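Local coordinates for taurocyamine kinase (Schistosoma mansoni, PDB 4WOE), which catalyses the reversible, magnesium-dependent transfer of phosphate from ATP to taurocyamine, giving N-phosphotaurocyamine and ADP, at residues 68-73 with 260-265; 119-124 with 277-282; 288-293 with 362-367. The protein carries 4 engineered substitutions. All blocks are in the same frame, centred on the assembly; numbering follows the deposited sequence.

Contact 2 is the core of the set: two neighbouring strands of the eight-stranded antiparallel sheet, buried throughout, joined by backbone hydrogen bonds and holding ADP mainly through arginine and serine side chains. Contact 1 lies about 26 Å from it, centre to centre, where the small N-terminal domain meets the catalytic domain; an apolar tyrosine patch is flanked there by a weak salt bridge at the exposed Glu71. Contact 3 is partly buried, has no hydrogen bond across it, and packs prolines, leucine and methionine where the first repeat passes into the second. Strand 277-283 of contact 2 runs on into helix 285-289, whose end begins contact 3.

Contact 1. Residues 68-73 with 260-265; sequences NAYETF and DRLGFI
The Tyr70 ring and the Arg261 guanidinium are the flat groups that join residues 68-73 to 260-265. Two methyl groups approach the tyrosine ring obliquely. Leu262 CD1 sits 3.6 Å from Tyr70 CB and also touches the start of the ring. Ile265 CG2 lies 3.8 Å from Tyr70 CE2, and the two side chains run past each other in opposite directions. Leu262 CG lies over one face of the Arg261 guanidinium, off-centre, toward the rim. Glu71 OE2 lies at one part of the guanidinium edge, near the plane; water 1 is in plane at another part, also beside NH2.

The salt bridge is weak: Arg261 NH2 is 3.4 Å from Glu71 OE2, with an N-H...O angle of 147°. The carboxylate and guanidinium planes stand almost perpendicular, 88° apart, so the two groups do not form a paired, coplanar bridge. A bend at chi3 (-65°) turns the Arg261 head back toward the helix. Water 1 adds a second link. It donates to Tyr70 O at 2.9 Å and accepts from Arg261 NH2 at 3.1 Å. Arg261 NH1 has another carboxylate partner in Asp78, so the guanidinium is held from two directions.

The Tyr70 hydroxyl bonds to the carbonyl of Thr266, which ties the far end of the ring to the chain just past Ile265. Ile81 of helix 74-84 touches both Tyr70 and Leu262 and extends the apolar patch. Leu262 and Gly263 face Asn259 in a classic beta bulge. The arrangement is an interdomain seam of the phosphagen kinase fold, joining its N-terminal domain to the catalytic domain near the predicted active-site Cys268.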
loop_
_atom_site.group_PDB
_atom_site.type_symbol
_atom_site.label_atom_id
_atom_site.label_comp_id
_atom_site.label_asym_id
_atom_site.label_seq_id
_atom_site.Cartn_x
_atom_site.Cartn_y
_atom_site.Cartn_z
ATOM N N ASN A 68 5.597 31.823 15.266
ATOM C CA ASN A 68 4.463 31.982 16.184
ATOM C C ASN A 68 3.115 31.514 15.620
ATOM O O ASN A 68 2.106 31.550 16.314
ATOM C CB ASN A 68 4.344 33.443 16.624
ATOM C CG ASN A 68 5.581 33.926 17.329
ATOM O OD1 ASN A 68 5.862 33.517 18.453
ATOM N ND2 ASN A 68 6.350 34.786 16.663
ATOM N N ALA A 69 3.101 31.056 14.374
ATOM C CA ALA A 69 1.857 30.588 13.745
ATOM C C ALA A 69 1.266 29.380 14.465
ATOM O O ALA A 69 0.049 29.224 14.525
ATOM C CB ALA A 69 2.089 30.250 12.283
ATOM N N TYR A 70 2.125 28.519 14.993
ATOM C CA TYR A 70 1.656 27.304 15.668
ATOM C C TYR A 70 0.846 27.648 16.912
ATOM O O TYR A 70 -0.174 27.022 17.196
ATOM C CB TYR A 70 2.846 26.406 16.005
ATOM C CG TYR A 70 3.514 25.918 14.739
ATOM C CD1 TYR A 70 2.976 24.851 14.018
ATOM C CD2 TYR A 70 4.640 26.558 14.227
ATOM C CE1 TYR A 70 3.554 24.405 12.839
ATOM C CE2 TYR A 70 5.242 26.106 13.039
ATOM C CZ TYR A 70 4.680 25.041 12.347
ATOM O OH TYR A 70 5.248 24.592 11.177
ATOM N N GLU A 71 1.283 28.676 17.629
ATOM C CA GLU A 71 0.590 29.093 18.831
ATOM C C GLU A 71 -0.624 29.975 18.484
ATOM O O GLU A 71 -1.717 29.771 19.010
ATOM C CB GLU A 71 1.573 29.817 19.767
ATOM C CG GLU A 71 1.216 29.764 21.241
ATOM C CD GLU A 71 1.203 28.342 21.819
ATOM O OE1 GLU A 71 0.231 28.012 22.543
ATOM O OE2 GLU A 71 2.157 27.569 21.562
ATOM N N THR A 72 -0.442 30.937 17.584
ATOM C CA THR A 72 -1.494 31.903 17.264
ATOM C C THR A 72 -2.722 31.255 16.590
ATOM O O THR A 72 -3.873 31.651 16.839
ATOM C CB THR A 72 -0.946 33.042 16.351
ATOM O OG1 THR A 72 0.015 33.832 17.068
ATOM C CG2 THR A 72 -2.082 33.970 15.876
ATOM N N PHE A 73 -2.480 30.260 15.738
ATOM C CA PHE A 73 -3.567 29.564 15.065
ATOM C C PHE A 73 -3.585 28.125 15.549
ATOM O O PHE A 73 -3.706 27.187 14.759
ATOM C CB PHE A 73 -3.416 29.634 13.535
ATOM C CG PHE A 73 -3.093 31.011 13.020
ATOM C CD1 PHE A 73 -3.986 32.054 13.187
ATOM C CD2 PHE A 73 -1.896 31.263 12.371
ATOM C CE1 PHE A 73 -3.696 33.325 12.723
ATOM C CE2 PHE A 73 -1.602 32.528 11.899
ATOM C CZ PHE A 73 -2.503 33.565 12.085
ATOM N N ASP A 260 7.605 23.310 23.999
ATOM C CA ASP A 260 7.520 22.137 24.890
ATOM C C ASP A 260 6.610 21.056 24.333
ATOM O O ASP A 260 6.782 19.869 24.627
ATOM C CB ASP A 260 7.015 22.523 26.288
ATOM C CG ASP A 260 7.717 23.736 26.851
ATOM O OD1 ASP A 260 8.877 23.597 27.301
ATOM O OD2 ASP A 260 7.097 24.823 26.851
ATOM N N ARG A 261 5.623 21.486 23.554
ATOM C CA ARG A 261 4.729 20.569 22.864
ATOM C C ARG A 261 5.360 20.075 21.559
ATOM O O ARG A 261 5.341 18.877 21.272
ATOM C CB ARG A 261 3.372 21.232 22.560
ATOM C CG ARG A 261 2.806 22.092 23.685
ATOM C CD ARG A 261 1.499 22.800 23.287
ATOM N NE ARG A 261 1.686 23.775 22.208
ATOM C CZ ARG A 261 1.143 23.660 20.997
ATOM N NH1 ARG A 261 0.374 22.615 20.720
ATOM N NH2 ARG A 261 1.360 24.591 20.072
ATOM N N LEU A 262 5.915 20.995 20.776
ATOM C CA LEU A 262 6.245 20.691 19.378
ATOM C C LEU A 262 7.734 20.470 19.136
ATOM O O LEU A 262 8.136 20.130 18.024
ATOM C CB LEU A 262 5.744 21.818 18.448
ATOM C CG LEU A 262 4.274 22.262 18.528
ATOM C CD1 LEU A 262 3.961 23.353 17.503
ATOM C CD2 LEU A 262 3.322 21.091 18.388
ATOM N N GLY A 263 8.552 20.670 20.163
ATOM C CA GLY A 263 9.988 20.533 20.005
ATOM C C GLY A 263 10.527 21.724 19.239
ATOM O O GLY A 263 10.036 22.833 19.418
ATOM N N PHE A 264 11.528 21.503 18.390
ATOM C CA PHE A 264 12.063 22.584 17.553
ATOM C C PHE A 264 11.064 23.003 16.477
ATOM O O PHE A 264 10.528 22.174 15.742
ATOM C CB PHE A 264 13.391 22.177 16.913
ATOM C CG PHE A 264 14.520 22.027 17.907
ATOM C CD1 PHE A 264 15.172 23.156 18.422
ATOM C CD2 PHE A 264 14.920 20.765 18.345
ATOM C CE1 PHE A 264 16.217 23.028 19.344
ATOM C CE2 PHE A 264 15.960 20.629 19.280
ATOM C CZ PHE A 264 16.614 21.760 19.773
ATOM N N ILE A 265 10.807 24.302 16.410
ATOM C CA ILE A 265 9.886 24.869 15.443
ATOM C C ILE A 265 10.504 24.842 14.056
ATOM O O ILE A 265 11.673 25.207 13.893
ATOM C CB ILE A 265 9.511 26.319 15.822
ATOM C CG1 ILE A 265 8.917 26.358 17.241
ATOM C CG2 ILE A 265 8.520 26.892 14.828
ATOM C CD1 ILE A 265 7.543 25.693 17.358
HETATM O O HOH W 1 0.247 24.190 17.188
#

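Contact 2. Residues 119-124 with 277-282; sequences STRVRL and RASVHA. With ADP (adenosine-5'-diphosphate), chain C.
Arg121 holds CG trans to its backbone N (chi1 -179°) and stays extended as far as NE, which carries its head along the nucleotide to the beta-phosphate. Arg277 starts the same way but bends at chi3 (98°), bringing NE and NH1 round to the phosphates. Arg123 bends at chi2 instead.

The three heads converge on ADP O3B. Arg123 NE is 2.6 Å from ADP O3B. Arg277 NE lies 2.9 Å from ADP O3B, and that bond is nearly straight (173°). Arg121 NH1 also reaches ADP O3B, at 2.9 Å. Further bonds run from Arg121 NH2 to O2B, Arg123 NH2 to O1B and Arg277 NH1 to O3A. The phosphate charge probably offsets the closeness of the arginines. Arg277 CB lies over the centre of one face of the Arg123 guanidinium. Asp320 forms a salt bridge with Arg277 NH2. Water 2 links Arg121 NH1, Arg277 O and Ser279 OG.

The adenine is read by both strands. Ser119 OG donates to ADP N1, in a bond modelled unusually short, and ADP N6 donates back to Ser119 O at 3.2 Å. Ser279 OG donates to ADP N7 at 2.8 Å. The His281 ring lays one face against the base, with ADP C6 3.5 Å above its plane, offset toward the ring's rim.

Beneath the ligand the strands run antiparallel. Arg121 with Ser279 and Arg123 with Arg277 are hydrogen-bonded pairs; Ser279 N to Arg121 O is the short bond, at 2.6 Å. Val122 CG2 meets Ala278 CB, 3.8 Å away, on the other face, which helices 236-250 and 331-355 cover. This is the nucleotide site of the phosphagen kinase catalytic domain, with arginines of adjacent sheet strands gathered round the ADP phosphates.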
loop_
_atom_site.group_PDB
_atom_site.type_symbol
_atom_site.label_atom_id
_atom_site.label_comp_id
_atom_site.label_asym_id
_atom_site.label_seq_id
_atom_site.Cartn_x
_atom_site.Cartn_y
_atom_site.Cartn_z
ATOM N N SER A 119 25.525 5.984 -0.066
ATOM C CA SER A 119 25.851 7.124 0.796
ATOM C C SER A 119 24.900 7.269 1.987
ATOM O O SER A 119 23.773 6.795 1.951
ATOM C CB SER A 119 25.854 8.414 -0.027
ATOM O OG SER A 119 24.630 8.557 -0.724
ATOM N N THR A 120 25.374 7.939 3.035
ATOM C CA THR A 120 24.619 8.105 4.271
ATOM C C THR A 120 24.573 9.579 4.670
ATOM O O THR A 120 25.562 10.290 4.587
ATOM C CB THR A 120 25.227 7.271 5.407
ATOM O OG1 THR A 120 25.303 5.906 4.985
ATOM C CG2 THR A 120 24.379 7.361 6.687
ATOM N N ARG A 121 23.404 10.037 5.086
ATOM C CA ARG A 121 23.170 11.453 5.299
ATOM C C ARG A 121 22.287 11.643 6.534
ATOM O O ARG A 121 21.323 10.901 6.721
ATOM C CB ARG A 121 22.510 12.046 4.052
ATOM C CG ARG A 121 22.202 13.551 4.057
ATOM C CD ARG A 121 21.609 13.908 2.696
ATOM N NE ARG A 121 21.175 15.296 2.538
ATOM C CZ ARG A 121 20.011 15.785 2.973
ATOM N NH1 ARG A 121 19.160 15.007 3.638
ATOM N NH2 ARG A 121 19.705 17.069 2.750
ATOM N N VAL A 122 22.617 12.604 7.391
ATOM C CA VAL A 122 21.691 12.982 8.463
ATOM C C VAL A 122 21.493 14.496 8.436
ATOM O O VAL A 122 22.458 15.240 8.299
ATOM C CB VAL A 122 22.184 12.537 9.877
ATOM C CG1 VAL A 122 21.086 12.793 10.922
ATOM C CG2 VAL A 122 22.564 11.073 9.887
ATOM N N ARG A 123 20.248 14.964 8.541
ATOM C CA ARG A 123 20.046 16.412 8.627
ATOM C C ARG A 123 19.073 16.842 9.700
ATOM O O ARG A 123 18.182 16.098 10.093
ATOM C CB ARG A 123 19.580 16.992 7.285
ATOM C CG ARG A 123 18.205 16.550 6.840
ATOM C CD ARG A 123 17.045 17.509 7.208
ATOM N NE ARG A 123 15.876 17.111 6.426
ATOM C CZ ARG A 123 14.642 16.946 6.896
ATOM N NH1 ARG A 123 14.373 17.178 8.172
ATOM N NH2 ARG A 123 13.672 16.563 6.072
ATOM N N LEU A 124 19.261 18.082 10.127
ATOM C CA LEU A 124 18.429 18.772 11.101
ATOM C C LEU A 124 17.939 20.067 10.479
ATOM O O LEU A 124 18.530 20.540 9.511
ATOM C CB LEU A 124 19.227 19.121 12.367
ATOM C CG LEU A 124 19.850 18.015 13.200
ATOM C CD1 LEU A 124 20.713 18.604 14.317
ATOM C CD2 LEU A 124 18.722 17.159 13.749
ATOM N N ARG A 277 16.256 13.761 10.022
ATOM C CA ARG A 277 16.054 12.756 8.993
ATOM C C ARG A 277 17.385 12.102 8.670
ATOM O O ARG A 277 18.243 12.716 8.043
ATOM C CB ARG A 277 15.432 13.380 7.736
ATOM C CG ARG A 277 15.002 12.364 6.685
ATOM C CD ARG A 277 14.308 13.037 5.497
ATOM N NE ARG A 277 15.202 13.250 4.368
ATOM C CZ ARG A 277 15.561 12.291 3.513
ATOM N NH1 ARG A 277 16.377 12.574 2.505
ATOM N NH2 ARG A 277 15.104 11.050 3.663
ATOM N N ALA A 278 17.567 10.873 9.138
ATOM C CA ALA A 278 18.761 10.088 8.824
ATOM C C ALA A 278 18.478 9.145 7.646
ATOM O O ALA A 278 17.529 8.359 7.677
ATOM C CB ALA A 278 19.216 9.302 10.040
ATOM N N SER A 279 19.289 9.225 6.601
ATOM C CA SER A 279 18.987 8.472 5.390
ATOM C C SER A 279 20.187 7.779 4.774
ATOM O O SER A 279 21.341 8.204 4.947
ATOM C CB SER A 279 18.377 9.392 4.338
ATOM O OG SER A 279 19.381 10.233 3.806
ATOM N N VAL A 280 19.888 6.709 4.045
ATOM C CA VAL A 280 20.827 6.099 3.115
ATOM C C VAL A 280 20.257 6.170 1.714
ATOM O O VAL A 280 19.037 6.251 1.544
ATOM C CB VAL A 280 21.112 4.615 3.445
ATOM C CG1 VAL A 280 21.770 4.486 4.797
ATOM C CG2 VAL A 280 19.814 3.789 3.370
ATOM N N HIS A 281 21.139 6.153 0.720
ATOM C CA HIS A 281 20.757 5.762 -0.635
ATOM C C HIS A 281 21.203 4.318 -0.845
ATOM O O HIS A 281 22.406 4.026 -0.847
ATOM C CB HIS A 281 21.381 6.676 -1.692
ATOM C CG HIS A 281 20.647 7.966 -1.889
ATOM N ND1 HIS A 281 20.912 8.814 -2.946
ATOM C CD2 HIS A 281 19.665 8.557 -1.171
ATOM C CE1 HIS A 281 20.121 9.872 -2.869
ATOM N NE2 HIS A 281 19.358 9.744 -1.799
ATOM N N ALA A 282 20.245 3.409 -1.000
ATOM C CA ALA A 282 20.572 1.995 -1.081
ATOM C C ALA A 282 20.020 1.320 -2.357
ATOM O O ALA A 282 18.982 1.743 -2.903
ATOM C CB ALA A 282 20.058 1.281 0.166
HETATM P PB ADP C . 15.834 16.537 2.892
HETATM O O1B ADP C . 14.345 16.790 2.937
HETATM O O2B ADP C . 16.647 17.707 2.354
HETATM O O3B ADP C . 16.398 15.882 4.148
HETATM P PA ADP C . 15.490 15.469 0.224
HETATM O O1A ADP C . 14.826 16.795 -0.040
HETATM O O2A ADP C . 14.757 14.176 -0.042
HETATM O O3A ADP C . 16.014 15.391 1.754
HETATM O "O5'" ADP C . 16.882 15.446 -0.576
HETATM C "C5'" ADP C . 17.509 16.616 -1.106
HETATM C "C4'" ADP C . 18.904 16.215 -1.565
HETATM O "O4'" ADP C . 19.550 15.418 -0.554
HETATM C "C3'" ADP C . 18.853 15.350 -2.815
HETATM O "O3'" ADP C . 19.981 15.683 -3.634
HETATM C "C2'" ADP C . 19.078 13.947 -2.298
HETATM O "O2'" ADP C . 19.645 13.083 -3.283
HETATM C "C1'" ADP C . 20.047 14.214 -1.165
HETATM N N9 ADP C . 20.138 13.046 -0.251
HETATM C C8 ADP C . 19.214 12.630 0.647
HETATM N N7 ADP C . 19.641 11.517 1.311
HETATM C C5 ADP C . 20.860 11.209 0.828
HETATM C C6 ADP C . 21.874 10.156 1.089
HETATM N N6 ADP C . 21.638 9.194 2.022
HETATM N N1 ADP C . 23.027 10.194 0.373
HETATM C C2 ADP C . 23.246 11.150 -0.558
HETATM N N3 ADP C . 22.372 12.137 -0.840
HETATM C C4 ADP C . 21.182 12.213 -0.199
HETATM O O HOH W 2 18.915 12.653 5.250
#

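Contact 3. Residues 288-293 with 362-367; sequences ASLPNF and GVMPVE
A turn following helix 285-289 meets the loop between helices 331-355 and 369-375, which carries the chain from the first repeat into the second. Pro291 meets Met364 here. The Met364 methyl CE ends against the Pro291 ring, 3.5 Å from Pro291 CD, with Pro291 CG slightly farther off. Met364 keeps an extended chain, its CG opposite the backbone N (chi1 -171°), and this sends the terminal methyl across to the proline ring.

Leu290 fits beside this pair and splits its two branches between different partners. Leu290 CD2 rests 3.6 Å from the carbonyl oxygen Pro365 O. The same Leu290 CD2 looks toward Met364 CE from 4.3 Å. Leu290 CD1 lies 3.7 Å from Glu367 OE2, a van der Waals contact with a carboxylate that is bonded to others. The Glu367 chain bends at chi2 (97°) to bring that group over the leucine. Glu367 OE2 bonds to the hydroxyl of Tyr418, and OE1 forms a salt bridge with Arg414, both on helix 409-418. The carboxylate is therefore fixed from the second repeat's side.

At the exposed margin, Ser289 OG lies 3.4 Å from Pro365 CG. Ser289 OG bonds to the carbonyl of Met286, three residues earlier, while touching Pro365. The turn from Leu290 to Phe293 is type I, closed by Phe293 N to Leu290 O at 3.2 Å.

No hydrogen bond crosses between the two segments. Arg414 also bonds to Asn292 OD1, so one arginine holds both sides. Arg556 of helix 553-557 touches Pro291. The whole is a packed, proline-rich junction between the two phosphagen kinase repeats of this tandem enzyme, away from the annotated sites.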
loop_
_atom_site.group_PDB
_atom_site.type_symbol
_atom_site.label_atom_id
_atom_site.label_comp_id
_atom_site.label_asym_id
_atom_site.label_seq_id
_atom_site.Cartn_x
_atom_site.Cartn_y
_atom_site.Cartn_z
ATOM N N ALA A 288 12.121 -3.465 -3.304
ATOM C CA ALA A 288 11.289 -2.434 -3.938
ATOM C C ALA A 288 10.204 -2.993 -4.879
ATOM O O ALA A 288 9.221 -2.312 -5.170
ATOM C CB ALA A 288 12.159 -1.467 -4.704
ATOM N N SER A 289 10.387 -4.220 -5.359
ATOM C CA SER A 289 9.436 -4.810 -6.307
ATOM C C SER A 289 8.258 -5.513 -5.630
ATOM O O SER A 289 7.299 -5.864 -6.303
ATOM C CB SER A 289 10.149 -5.813 -7.216
ATOM O OG SER A 289 10.439 -7.012 -6.504
ATOM N N LEU A 290 8.348 -5.744 -4.319
ATOM C CA LEU A 290 7.299 -6.428 -3.560
ATOM C C LEU A 290 6.014 -5.606 -3.511
ATOM O O LEU A 290 6.075 -4.391 -3.424
ATOM C CB LEU A 290 7.764 -6.725 -2.131
ATOM C CG LEU A 290 8.918 -7.716 -1.972
ATOM C CD1 LEU A 290 9.340 -7.781 -0.526
ATOM C CD2 LEU A 290 8.510 -9.102 -2.476
ATOM N N PRO A 291 4.848 -6.281 -3.564
ATOM C CA PRO A 291 3.546 -5.601 -3.539
ATOM C C PRO A 291 3.388 -4.671 -2.331
ATOM O O PRO A 291 2.974 -3.522 -2.512
ATOM C CB PRO A 291 2.533 -6.758 -3.461
ATOM C CG PRO A 291 3.275 -7.981 -3.932
ATOM C CD PRO A 291 4.722 -7.755 -3.628
ATOM N N ASN A 292 3.717 -5.152 -1.132
ATOM C CA ASN A 292 3.565 -4.355 0.078
ATOM C C ASN A 292 4.868 -3.717 0.545
ATOM O O ASN A 292 5.121 -3.584 1.752
ATOM C CB ASN A 292 2.975 -5.209 1.201
ATOM C CG ASN A 292 3.748 -6.489 1.421
ATOM O OD1 ASN A 292 4.431 -6.982 0.516
ATOM N ND2 ASN A 292 3.640 -7.042 2.623
ATOM N N PHE A 293 5.685 -3.304 -0.414
ATOM C CA PHE A 293 6.967 -2.670 -0.115
ATOM C C PHE A 293 6.858 -1.475 0.849
ATOM O O PHE A 293 7.620 -1.381 1.818
ATOM C CB PHE A 293 7.637 -2.237 -1.426
ATOM C CG PHE A 293 8.789 -1.298 -1.240
ATOM C CD1 PHE A 293 9.880 -1.669 -0.488
ATOM C CD2 PHE A 293 8.777 -0.046 -1.836
ATOM C CE1 PHE A 293 10.948 -0.806 -0.324
ATOM C CE2 PHE A 293 9.826 0.824 -1.677
ATOM C CZ PHE A 293 10.923 0.442 -0.923
ATOM N N GLY A 362 10.507 -11.407 -14.391
ATOM C CA GLY A 362 9.116 -11.000 -14.373
ATOM C C GLY A 362 8.275 -11.828 -13.415
ATOM O O GLY A 362 7.118 -11.503 -13.143
ATOM N N VAL A 363 8.860 -12.905 -12.906
ATOM C CA VAL A 363 8.215 -13.719 -11.894
ATOM C C VAL A 363 8.496 -13.144 -10.520
ATOM O O VAL A 363 9.646 -12.858 -10.187
ATOM C CB VAL A 363 8.682 -15.164 -11.967
ATOM C CG1 VAL A 363 8.130 -15.961 -10.801
ATOM C CG2 VAL A 363 8.251 -15.768 -13.297
ATOM N N MET A 364 7.435 -12.957 -9.735
ATOM C CA MET A 364 7.531 -12.306 -8.428
ATOM C C MET A 364 8.594 -12.950 -7.530
ATOM O O MET A 364 8.589 -14.166 -7.314
ATOM C CB MET A 364 6.171 -12.348 -7.727
ATOM C CG MET A 364 6.099 -11.510 -6.461
ATOM S SD MET A 364 4.623 -11.924 -5.525
ATOM C CE MET A 364 5.029 -11.238 -3.950
ATOM N N PRO A 365 9.529 -12.141 -7.027
ATOM C CA PRO A 365 10.503 -12.676 -6.067
ATOM C C PRO A 365 9.846 -12.831 -4.700
ATOM O O PRO A 365 8.890 -12.116 -4.422
ATOM C CB PRO A 365 11.609 -11.616 -6.056
ATOM C CG PRO A 365 10.907 -10.344 -6.449
ATOM C CD PRO A 365 9.812 -10.747 -7.406
ATOM N N VAL A 366 10.312 -13.762 -3.875
ATOM C CA VAL A 366 9.649 -14.003 -2.589
ATOM C C VAL A 366 10.646 -14.101 -1.460
ATOM O O VAL A 366 11.765 -14.539 -1.662
ATOM C CB VAL A 366 8.780 -15.309 -2.626
ATOM C CG1 VAL A 366 9.641 -16.543 -2.900
ATOM C CG2 VAL A 366 7.993 -15.475 -1.347
ATOM N N GLU A 367 10.236 -13.654 -0.277
ATOM C CA GLU A 367 10.976 -13.856 0.960
ATOM C C GLU A 367 11.203 -15.340 1.237
ATOM O O GLU A 367 10.455 -16.189 0.736
ATOM C CB GLU A 367 10.226 -13.228 2.133
ATOM C CG GLU A 367 10.034 -11.720 1.996
ATOM C CD GLU A 367 8.678 -11.359 1.429
ATOM O OE1 GLU A 367 8.167 -12.109 0.569
ATOM O OE2 GLU A 367 8.108 -10.340 1.864
#